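Local coordinates for polyhedrin (Operophtera brumata cypovirus 19, PDB 5A99), which forms the crystalline lattice of cypovirus polyhedra, the microcrystalline occlusion bodies that embed virus particles and probably protect them outside the insect host, at residues Y32-H36 against F113-V119; W63-P69 against M105-V109; S123-R127 against N150-M156. All coordinates share one frame. Residues are numbered along the deposited sequence.

How the contacts relate
Contacts 1 and 3 lie about 12 Å apart, centre to centre, and contact 2 sits about 23 Å from each. Along the chain, contact 2 is nested inside the loop closed by contact 1, and its segment 105-109 leads directly into strand 110-116; contact 3 opens after contact 1 has closed. Contact 1 pairs two neighbouring strands of the six-stranded antiparallel sheet, whereas contact 3 joins strand 125-129 of the three-stranded sheet to a loop. The two meet where Phe-113 packs on Phe-126 and Ile-152, so they tie the two sheets together. All three also reach neighbouring subunits: Tyr-32 hydrogen-bonds Arg-127, and Asp-64 forms a salt bridge with Arg-72, each of another subunit.

Contact 1. Residues Y32-H36 against F113-V119; sequences YIYAH and FIVQGDV
Four backbone hydrogen bonds join the two antiparallel strands: Tyr-34 N to Gln-116 O (2.8 Å), Gln-116 N to Tyr-34 O (2.9 Å), His-36 N to Ile-114 O (2.7 Å) and Ile-114 N to His-36 O (3.0 Å). They define hydrogen-bonded pairs Tyr-34/Gln-116 and His-36/Ile-114, with the non-hydrogen-bonded pair Ala-35/Val-115 between them at a CA-CA distance of 4.5 Å. The strand axes lie 4.7 Å apart at 174°. One water links His-36 ND1 (2.6 Å), whose NE2 is hydrogen-bonded to Tyr-232 OH, to Ile-114 O (2.9 Å); another accepts from Asp-118 N (2.8 Å) and donates to Tyr-32 O (2.9 Å), where the strands part. Gly-117, at phi/psi 119/-172, suits that exit, since a CB would clash with Tyr-32 O. Asp-118 then centres an inverse gamma turn and forms a salt bridge with Arg-194.

Tyr-34 (m), His-36 (m), Ile-114 and Gln-116 (t) share one face, where Tyr-34 and His-36 meet Tyr-238 edge-to-face. On the other, Ala-35 CB touches Phe-113 CE1 (4.2 Å) and Val-115 CG1 (4.5 Å), while Ile-33 CG2 reaches Val-119 CG1 (4.1 Å). Ala-35 and Val-115 also pack on strand 184-190, as expected of the sheet-on-sheet core of a beta sandwich.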
loop_
_atom_site.group_PDB
_atom_site.type_symbol
_atom_site.label_atom_id
_atom_site.label_comp_id
_atom_site.label_asym_id
_atom_site.label_seq_id
_atom_site.Cartn_x
_atom_site.Cartn_y
_atom_site.Cartn_z
ATOM N N TYR A 32 4.229 -16.817 -11.231
ATOM C CA TYR A 32 4.172 -16.146 -9.945
ATOM C C TYR A 32 5.080 -16.744 -8.873
ATOM O O TYR A 32 5.389 -17.940 -8.872
ATOM C CB TYR A 32 2.734 -16.140 -9.434
ATOM C CG TYR A 32 1.924 -15.026 -10.039
ATOM C CD1 TYR A 32 1.321 -15.186 -11.274
ATOM C CD2 TYR A 32 1.785 -13.812 -9.391
ATOM C CE1 TYR A 32 0.588 -14.172 -11.844
ATOM C CE2 TYR A 32 1.059 -12.792 -9.947
ATOM C CZ TYR A 32 0.461 -12.978 -11.183
ATOM O OH TYR A 32 -0.279 -11.987 -11.761
ATOM N N ILE A 33 5.501 -15.888 -7.953
ATOM C CA ILE A 33 6.016 -16.367 -6.686
ATOM C C ILE A 33 4.949 -16.028 -5.661
ATOM O O ILE A 33 4.196 -15.048 -5.810
ATOM C CB ILE A 33 7.397 -15.779 -6.300
ATOM C CG1 ILE A 33 7.376 -14.258 -6.334
ATOM C CG2 ILE A 33 8.474 -16.312 -7.220
ATOM C CD1 ILE A 33 8.685 -13.625 -5.870
ATOM N N TYR A 34 4.868 -16.871 -4.641
ATOM C CA TYR A 34 3.812 -16.769 -3.647
ATOM C C TYR A 34 4.408 -16.741 -2.253
ATOM O O TYR A 34 5.405 -17.414 -1.962
ATOM C CB TYR A 34 2.818 -17.938 -3.771
ATOM C CG TYR A 34 2.125 -17.998 -5.100
ATOM C CD1 TYR A 34 1.031 -17.187 -5.370
ATOM C CD2 TYR A 34 2.566 -18.858 -6.096
ATOM C CE1 TYR A 34 0.403 -17.230 -6.589
ATOM C CE2 TYR A 34 1.941 -18.909 -7.314
ATOM C CZ TYR A 34 0.852 -18.103 -7.552
ATOM O OH TYR A 34 0.230 -18.155 -8.771
ATOM N N ALA A 35 3.776 -15.939 -1.405
ATOM C CA ALA A 35 4.120 -15.840 -0.002
ATOM C C ALA A 35 2.827 -15.875 0.817
ATOM O O ALA A 35 1.978 -14.988 0.697
ATOM C CB ALA A 35 4.895 -14.562 0.263
ATOM N N HIS A 36 2.686 -16.911 1.637
ATOM C CA HIS A 36 1.516 -17.068 2.493
ATOM C C HIS A 36 1.883 -16.824 3.938
ATOM O O HIS A 36 2.834 -17.408 4.453
ATOM C CB HIS A 36 0.946 -18.476 2.386
ATOM C CG HIS A 36 0.064 -18.692 1.197
ATOM N ND1 HIS A 36 0.537 -19.199 0.009
ATOM C CD2 HIS A 36 -1.265 -18.496 1.022
ATOM C CE1 HIS A 36 -0.458 -19.295 -0.855
ATOM N NE2 HIS A 36 -1.561 -18.864 -0.269
ATOM N N PHE A 113 4.695 -19.559 7.692
ATOM C CA PHE A 113 5.056 -18.719 6.555
ATOM C C PHE A 113 5.566 -19.629 5.446
ATOM O O PHE A 113 6.464 -20.442 5.672
ATOM C CB PHE A 113 6.112 -17.697 6.987
ATOM C CG PHE A 113 6.586 -16.793 5.886
ATOM C CD1 PHE A 113 5.713 -15.902 5.273
ATOM C CD2 PHE A 113 7.908 -16.816 5.469
ATOM C CE1 PHE A 113 6.155 -15.048 4.268
ATOM C CE2 PHE A 113 8.353 -15.966 4.463
ATOM C CZ PHE A 113 7.467 -15.086 3.862
ATOM N N ILE A 114 4.957 -19.515 4.266
ATOM C CA ILE A 114 5.294 -20.361 3.128
ATOM C C ILE A 114 5.559 -19.542 1.878
ATOM O O ILE A 114 4.740 -18.713 1.467
ATOM C CB ILE A 114 4.172 -21.384 2.802
ATOM C CG1 ILE A 114 3.786 -22.172 4.055
ATOM C CG2 ILE A 114 4.622 -22.349 1.702
ATOM C CD1 ILE A 114 2.415 -22.768 3.982
ATOM N N VAL A 115 6.723 -19.783 1.282
ATOM C CA VAL A 115 7.077 -19.196 0.003
ATOM C C VAL A 115 7.109 -20.322 -1.022
ATOM O O VAL A 115 7.557 -21.425 -0.734
ATOM C CB VAL A 115 8.436 -18.471 0.054
ATOM C CG1 VAL A 115 8.353 -17.280 1.005
ATOM C CG2 VAL A 115 9.546 -19.427 0.469
ATOM N N GLN A 116 6.572 -20.043 -2.198
ATOM C CA GLN A 116 6.447 -21.038 -3.252
ATOM C C GLN A 116 6.718 -20.416 -4.609
ATOM O O GLN A 116 6.361 -19.267 -4.858
ATOM C CB GLN A 116 5.044 -21.647 -3.244
ATOM C CG GLN A 116 4.820 -22.671 -4.347
ATOM C CD GLN A 116 3.403 -23.268 -4.326
ATOM O OE1 GLN A 116 2.865 -23.581 -3.266
ATOM N NE2 GLN A 116 2.812 -23.439 -5.501
ATOM N N GLY A 117 7.334 -21.198 -5.485
ATOM C CA GLY A 117 7.753 -20.737 -6.791
ATOM C C GLY A 117 9.254 -20.869 -6.909
ATOM O O GLY A 117 9.892 -21.472 -6.038
ATOM N N ASP A 118 9.817 -20.330 -7.991
ATOM C CA ASP A 118 11.260 -20.334 -8.170
ATOM C C ASP A 118 11.804 -19.175 -7.359
ATOM O O ASP A 118 12.173 -18.128 -7.901
ATOM C CB ASP A 118 11.642 -20.182 -9.646
ATOM C CG ASP A 118 13.133 -20.296 -9.871
ATOM O OD1 ASP A 118 13.785 -21.028 -9.099
ATOM O OD2 ASP A 118 13.651 -19.655 -10.811
ATOM N N VAL A 119 11.827 -19.346 -6.045
ATOM C CA VAL A 119 12.215 -18.242 -5.191
ATOM C C VAL A 119 13.726 -18.203 -4.977
ATOM O O VAL A 119 14.409 -19.233 -4.969
ATOM C CB VAL A 119 11.494 -18.279 -3.820
ATOM C CG1 VAL A 119 10.005 -18.423 -4.004
ATOM C CG2 VAL A 119 12.016 -19.384 -2.974
HETATM O O HOH W 1 7.888 -19.136 -9.585
HETATM O O HOH W 2 2.986 -19.781 -0.597
#

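Contact 2. Residues W63-P69 against M105-V109; sequences WDQLVLP and MNEPV
This is a buried loop-loop contact in a beta-sandwich fold, beside its six-stranded antiparallel sheet: residues 63-69 follow strand 56-61, and residues 105-109 lead into strand 110-116, with helix 81-92 in the intervening chain. Neither segment is a regular strand, and the backbones meet closely at Val-67/Glu-107 (CA-CA 4.7 Å) and Leu-68/Asn-106 (4.8 Å). Residues 63-67 coil into a tight turn in which Trp-63 O accepts from both Leu-66 N (3.0 Å) and Val-67 N (3.1 Å). The chain then extends through Val-67 and Leu-68 to Pro-69, which is preceded by a cis peptide.

Leu-68 N donates to Asn-106 O (2.7 Å), and Asn-106 CA makes a CA-H...O contact with Leu-68 O (3.1 Å). Asn-106, with chi1 p, points toward the first loop and has the largest covered area: its ND2 lies 3.7 Å from Val-67 CB and 3.5 Å from Trp-63 CH2, and its CB lies 4.0 Å from Pro-69 CD. A water accepts from Asn-106 ND2 (2.7 Å) and donates to Pro-69 O (2.7 Å). Leu-66 and Pro-108 both pack on Leu-39 of strand 33-40, while Leu-84 of helix 81-92 covers Trp-63 and Asn-106. Glu-107 (chi1 m, chi2 t) extends past Val-67, its CG 4.1 Å from Val-67 CG1, so that OE2, also hydrogen-bonded to His-182 ND1, accepts from NE1 of Trp-63 (chi1 t, chi2 88°) at 2.7 Å.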
loop_
_atom_site.group_PDB
_atom_site.type_symbol
_atom_site.label_atom_id
_atom_site.label_comp_id
_atom_site.label_asym_id
_atom_site.label_seq_id
_atom_site.Cartn_x
_atom_site.Cartn_y
_atom_site.Cartn_z
ATOM N N TRP A 63 -0.212 -5.004 13.691
ATOM C CA TRP A 63 -0.959 -5.876 14.599
ATOM C C TRP A 63 -2.446 -5.959 14.232
ATOM O O TRP A 63 -3.041 -7.039 14.257
ATOM C CB TRP A 63 -0.787 -5.370 16.029
ATOM C CG TRP A 63 -1.487 -6.162 17.110
ATOM C CD1 TRP A 63 -0.994 -7.247 17.785
ATOM C CD2 TRP A 63 -2.780 -5.909 17.653
ATOM N NE1 TRP A 63 -1.905 -7.684 18.712
ATOM C CE2 TRP A 63 -3.013 -6.881 18.654
ATOM C CE3 TRP A 63 -3.772 -4.948 17.394
ATOM C CZ2 TRP A 63 -4.193 -6.927 19.391
ATOM C CZ3 TRP A 63 -4.946 -4.993 18.135
ATOM C CH2 TRP A 63 -5.144 -5.976 19.121
ATOM N N ASP A 64 -3.039 -4.824 13.876
ATOM C CA ASP A 64 -4.462 -4.785 13.592
ATOM C C ASP A 64 -4.792 -5.324 12.197
ATOM O O ASP A 64 -5.958 -5.425 11.821
ATOM C CB ASP A 64 -5.023 -3.369 13.781
ATOM C CG ASP A 64 -4.618 -2.416 12.666
ATOM O OD1 ASP A 64 -3.481 -2.531 12.160
ATOM O OD2 ASP A 64 -5.446 -1.548 12.301
ATOM N N GLN A 65 -3.768 -5.690 11.439
ATOM C CA GLN A 65 -3.992 -6.369 10.181
ATOM C C GLN A 65 -3.737 -7.863 10.315
ATOM O O GLN A 65 -3.943 -8.606 9.362
ATOM C CB GLN A 65 -3.112 -5.745 9.097
ATOM C CG GLN A 65 -3.364 -4.253 8.957
ATOM C CD GLN A 65 -2.303 -3.557 8.128
ATOM O OE1 GLN A 65 -1.120 -3.874 8.218
ATOM N NE2 GLN A 65 -2.727 -2.609 7.307
ATOM N N LEU A 66 -3.314 -8.294 11.509
ATOM C CA LEU A 66 -3.007 -9.702 11.784
ATOM C C LEU A 66 -4.028 -10.360 12.721
ATOM O O LEU A 66 -4.286 -11.558 12.637
ATOM C CB LEU A 66 -1.606 -9.831 12.396
ATOM C CG LEU A 66 -0.430 -9.355 11.524
ATOM C CD1 LEU A 66 0.861 -9.262 12.336
ATOM C CD2 LEU A 66 -0.263 -10.268 10.341
ATOM N N VAL A 67 -4.603 -9.582 13.621
ATOM C CA VAL A 67 -5.595 -10.119 14.541
ATOM C C VAL A 67 -6.859 -10.478 13.757
ATOM O O VAL A 67 -7.010 -10.091 12.596
ATOM C CB VAL A 67 -5.945 -9.106 15.637
ATOM C CG1 VAL A 67 -4.725 -8.794 16.474
ATOM C CG2 VAL A 67 -6.527 -7.830 15.030
ATOM N N LEU A 68 -7.753 -11.231 14.379
ATOM C CA LEU A 68 -9.096 -11.418 13.836
ATOM C C LEU A 68 -10.113 -11.302 14.973
ATOM O O LEU A 68 -10.038 -12.032 15.952
ATOM C CB LEU A 68 -9.216 -12.776 13.132
ATOM C CG LEU A 68 -10.431 -12.957 12.212
ATOM C CD1 LEU A 68 -10.213 -14.151 11.267
ATOM C CD2 LEU A 68 -11.715 -13.138 13.013
ATOM N N PRO A 69 -11.117 -10.437 14.817
ATOM C CA PRO A 69 -11.481 -9.761 13.572
ATOM C C PRO A 69 -10.617 -8.549 13.247
ATOM O O PRO A 69 -9.952 -7.959 14.118
ATOM C CB PRO A 69 -12.924 -9.318 13.837
ATOM C CG PRO A 69 -12.959 -9.075 15.309
ATOM C CD PRO A 69 -12.043 -10.103 15.917
ATOM N N MET A 105 -8.377 -12.056 22.663
ATOM C CA MET A 105 -9.002 -13.202 22.021
ATOM C C MET A 105 -8.799 -13.121 20.514
ATOM O O MET A 105 -8.838 -14.135 19.821
ATOM C CB MET A 105 -10.494 -13.224 22.333
ATOM C CG MET A 105 -10.814 -13.504 23.776
ATOM S SD MET A 105 -9.862 -14.900 24.423
ATOM C CE MET A 105 -10.704 -15.151 25.987
ATOM N N ASN A 106 -8.561 -11.908 20.019
ATOM C CA ASN A 106 -8.433 -11.672 18.583
ATOM C C ASN A 106 -7.040 -11.979 18.051
ATOM O O ASN A 106 -6.824 -11.955 16.846
ATOM C CB ASN A 106 -8.815 -10.216 18.234
ATOM C CG ASN A 106 -8.006 -9.182 19.030
ATOM O OD1 ASN A 106 -7.479 -9.480 20.105
ATOM N ND2 ASN A 106 -7.925 -7.957 18.507
ATOM N N GLU A 107 -6.103 -12.260 18.948
ATOM C CA GLU A 107 -4.701 -12.436 18.563
ATOM C C GLU A 107 -4.365 -13.875 18.180
ATOM O O GLU A 107 -4.895 -14.816 18.759
ATOM C CB GLU A 107 -3.787 -12.007 19.711
ATOM C CG GLU A 107 -3.874 -10.526 20.082
ATOM C CD GLU A 107 -2.840 -10.155 21.122
ATOM O OE1 GLU A 107 -3.016 -10.537 22.293
ATOM O OE2 GLU A 107 -1.837 -9.505 20.768
ATOM N N PRO A 108 -3.450 -14.040 17.215
ATOM C CA PRO A 108 -3.042 -15.353 16.708
ATOM C C PRO A 108 -2.176 -16.093 17.722
ATOM O O PRO A 108 -1.439 -15.478 18.496
ATOM C CB PRO A 108 -2.233 -15.004 15.451
ATOM C CG PRO A 108 -1.656 -13.653 15.748
ATOM C CD PRO A 108 -2.696 -12.944 16.581
ATOM N N VAL A 109 -2.284 -17.413 17.718
ATOM C CA VAL A 109 -1.482 -18.251 18.589
ATOM C C VAL A 109 -0.119 -18.529 17.973
ATOM O O VAL A 109 0.903 -18.577 18.660
ATOM C CB VAL A 109 -2.198 -19.592 18.831
ATOM C CG1 VAL A 109 -1.378 -20.477 19.758
ATOM C CG2 VAL A 109 -3.571 -19.347 19.401
HETATM O O HOH W 3 -9.712 -7.027 16.681
#

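Contact 3. Residues S123-R127 against N150-M156; sequences SVWFR and NYIGPLM
Two clefts between side chains shape this contact, one filled by Ile-152 and the other by an edge of the Trp-125 indole. Ile-152 (chi1 p, chi2 t) pushes its side chain between Val-124 and Phe-126: CG1 lies 3.8 Å from Val-124 CG1, and CD1 lies 3.6 Å from Phe-126 CB. Val-124 (t) in turn fits between Ile-152 and Met-156, its CG1 3.9 Å from Met-156 SD. The CD1/NE1 edge of Trp-125 (chi1 t, chi2 78°) fits into the recess between Asn-150 and Tyr-151, with NE1 3.4 Å from Asn-150 CB. Its CD1 sits over one face of the Tyr-151 ring, 3.7 Å from Tyr-151 CE1; the five-membered ring and the phenol are oblique, with centroids 4.8 Å apart and planes at 46°.

Strand 125-129 is, within this chain, the outermost of the three-stranded sheet in a beta-sandwich fold, and the loop runs along it. Phe-126 (t) stacks on Phe-113 of the six-stranded sheet, and Ile-152 and Met-156 touch the same phenylalanine, so the loop helps close the space between the sheets. Arg-211 of the third subunit makes a cation-pi contact with Trp-125, and Arg-127 hydrogen-bonds Tyr-32 and salt-bridges Asp-214, both of that subunit.

The backbones hold the register Trp-125/Tyr-151 (CA-CA 4.6 Å) and Phe-126/Asn-150 (5.2 Å). Phe-126 N donates to Asn-150 O (2.9 Å), whereas Ile-152 N to Val-124 O is weak at 3.4 Å. As the loop turns into the 3-10 segment 153-155, a water donates to Val-124 O (2.6 Å) and accepts from Gly-153 N (2.7 Å).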
loop_
_atom_site.group_PDB
_atom_site.type_symbol
_atom_site.label_atom_id
_atom_site.label_comp_id
_atom_site.label_asym_id
_atom_site.label_seq_id
_atom_site.Cartn_x
_atom_site.Cartn_y
_atom_site.Cartn_z
ATOM N N SER A 123 16.899 -14.396 -0.585
ATOM C CA SER A 123 16.119 -13.174 -0.420
ATOM C C SER A 123 14.995 -13.371 0.595
ATOM O O SER A 123 14.308 -12.426 0.964
ATOM C CB SER A 123 15.541 -12.720 -1.761
ATOM O OG SER A 123 14.421 -13.502 -2.138
ATOM N N VAL A 124 14.788 -14.597 1.049
ATOM C CA VAL A 124 13.666 -14.837 1.952
ATOM C C VAL A 124 13.941 -14.254 3.343
ATOM O O VAL A 124 14.848 -14.691 4.049
ATOM C CB VAL A 124 13.312 -16.332 2.058
ATOM C CG1 VAL A 124 12.207 -16.516 3.059
ATOM C CG2 VAL A 124 12.899 -16.878 0.699
ATOM N N TRP A 125 13.142 -13.254 3.712
ATOM C CA TRP A 125 13.368 -12.473 4.914
ATOM C C TRP A 125 12.052 -12.347 5.661
ATOM O O TRP A 125 11.021 -12.067 5.070
ATOM C CB TRP A 125 13.923 -11.099 4.526
ATOM C CG TRP A 125 14.018 -10.126 5.658
ATOM C CD1 TRP A 125 14.984 -10.087 6.622
ATOM C CD2 TRP A 125 13.132 -9.028 5.931
ATOM N NE1 TRP A 125 14.750 -9.047 7.484
ATOM C CE2 TRP A 125 13.624 -8.377 7.084
ATOM C CE3 TRP A 125 11.978 -8.534 5.319
ATOM C CZ2 TRP A 125 12.999 -7.260 7.636
ATOM C CZ3 TRP A 125 11.358 -7.410 5.869
ATOM C CH2 TRP A 125 11.867 -6.794 7.016
ATOM N N PHE A 126 12.088 -12.556 6.968
ATOM C CA PHE A 126 10.869 -12.656 7.750
ATOM C C PHE A 126 11.170 -12.152 9.161
ATOM O O PHE A 126 12.090 -12.640 9.810
ATOM C CB PHE A 126 10.394 -14.120 7.761
ATOM C CG PHE A 126 9.130 -14.346 8.527
ATOM C CD1 PHE A 126 7.892 -14.146 7.933
ATOM C CD2 PHE A 126 9.178 -14.768 9.845
ATOM C CE1 PHE A 126 6.732 -14.350 8.652
ATOM C CE2 PHE A 126 8.019 -14.971 10.571
ATOM C CZ PHE A 126 6.798 -14.768 9.979
ATOM N N ARG A 127 10.407 -11.162 9.624
ATOM C CA ARG A 127 10.691 -10.523 10.907
ATOM C C ARG A 127 9.410 -10.212 11.647
ATOM O O ARG A 127 8.565 -9.455 11.157
ATOM C CB ARG A 127 11.488 -9.222 10.699
ATOM C CG ARG A 127 11.947 -8.530 12.003
ATOM C CD ARG A 127 12.580 -7.203 11.705
ATOM N NE ARG A 127 11.601 -6.309 11.086
ATOM C CZ ARG A 127 11.901 -5.211 10.407
ATOM N NH1 ARG A 127 13.163 -4.851 10.240
ATOM N NH2 ARG A 127 10.931 -4.466 9.892
ATOM N N ASN A 150 16.793 -13.076 10.725
ATOM C CA ASN A 150 15.592 -12.886 9.932
ATOM C C ASN A 150 15.708 -13.406 8.501
ATOM O O ASN A 150 14.719 -13.426 7.770
ATOM C CB ASN A 150 15.202 -11.410 9.922
ATOM C CG ASN A 150 14.894 -10.882 11.312
ATOM O OD1 ASN A 150 14.207 -11.528 12.102
ATOM N ND2 ASN A 150 15.397 -9.702 11.614
ATOM N N TYR A 151 16.905 -13.829 8.105
ATOM C CA TYR A 151 17.093 -14.473 6.803
ATOM C C TYR A 151 16.929 -15.973 7.001
ATOM O O TYR A 151 17.903 -16.714 7.221
ATOM C CB TYR A 151 18.437 -14.080 6.180
ATOM C CG TYR A 151 18.390 -12.642 5.696
ATOM C CD1 TYR A 151 18.693 -11.598 6.554
ATOM C CD2 TYR A 151 17.945 -12.327 4.417
ATOM C CE1 TYR A 151 18.604 -10.288 6.149
ATOM C CE2 TYR A 151 17.852 -11.010 3.998
ATOM C CZ TYR A 151 18.191 -9.997 4.864
ATOM O OH TYR A 151 18.110 -8.684 4.448
ATOM N N ILE A 152 15.666 -16.397 6.913
ATOM C CA ILE A 152 15.225 -17.678 7.465
ATOM C C ILE A 152 15.334 -18.867 6.516
ATOM O O ILE A 152 15.008 -19.995 6.907
ATOM C CB ILE A 152 13.758 -17.595 7.940
ATOM C CG1 ILE A 152 12.838 -17.190 6.781
ATOM C CG2 ILE A 152 13.619 -16.571 9.074
ATOM C CD1 ILE A 152 11.392 -17.541 6.992
ATOM N N GLY A 153 15.786 -18.624 5.289
ATOM C CA GLY A 153 15.853 -19.664 4.267
ATOM C C GLY A 153 16.256 -21.050 4.744
ATOM O O GLY A 153 15.547 -22.019 4.512
ATOM N N PRO A 154 17.410 -21.164 5.406
ATOM C CA PRO A 154 17.901 -22.496 5.790
ATOM C C PRO A 154 17.106 -23.115 6.939
ATOM O O PRO A 154 17.096 -24.333 7.095
ATOM C CB PRO A 154 19.354 -22.226 6.195
ATOM C CG PRO A 154 19.351 -20.823 6.696
ATOM C CD PRO A 154 18.319 -20.091 5.841
ATOM N N LEU A 155 16.423 -22.281 7.714
ATOM C CA LEU A 155 15.602 -22.767 8.814
ATOM C C LEU A 155 14.288 -23.343 8.312
ATOM O O LEU A 155 13.527 -23.942 9.076
ATOM C CB LEU A 155 15.281 -21.640 9.781
ATOM C CG LEU A 155 16.453 -20.860 10.364
ATOM C CD1 LEU A 155 15.912 -19.939 11.448
ATOM C CD2 LEU A 155 17.560 -21.802 10.902
ATOM N N MET A 156 14.000 -23.124 7.038
ATOM C CA MET A 156 12.726 -23.561 6.492
ATOM C C MET A 156 12.795 -25.029 6.100
ATOM O O MET A 156 13.879 -25.598 5.925
ATOM C CB MET A 156 12.317 -22.711 5.288
ATOM C CG MET A 156 12.355 -21.218 5.554
ATOM S SD MET A 156 11.880 -20.229 4.139
ATOM C CE MET A 156 10.124 -20.110 4.419
HETATM O O HOH W 4 16.720 -16.502 3.860
#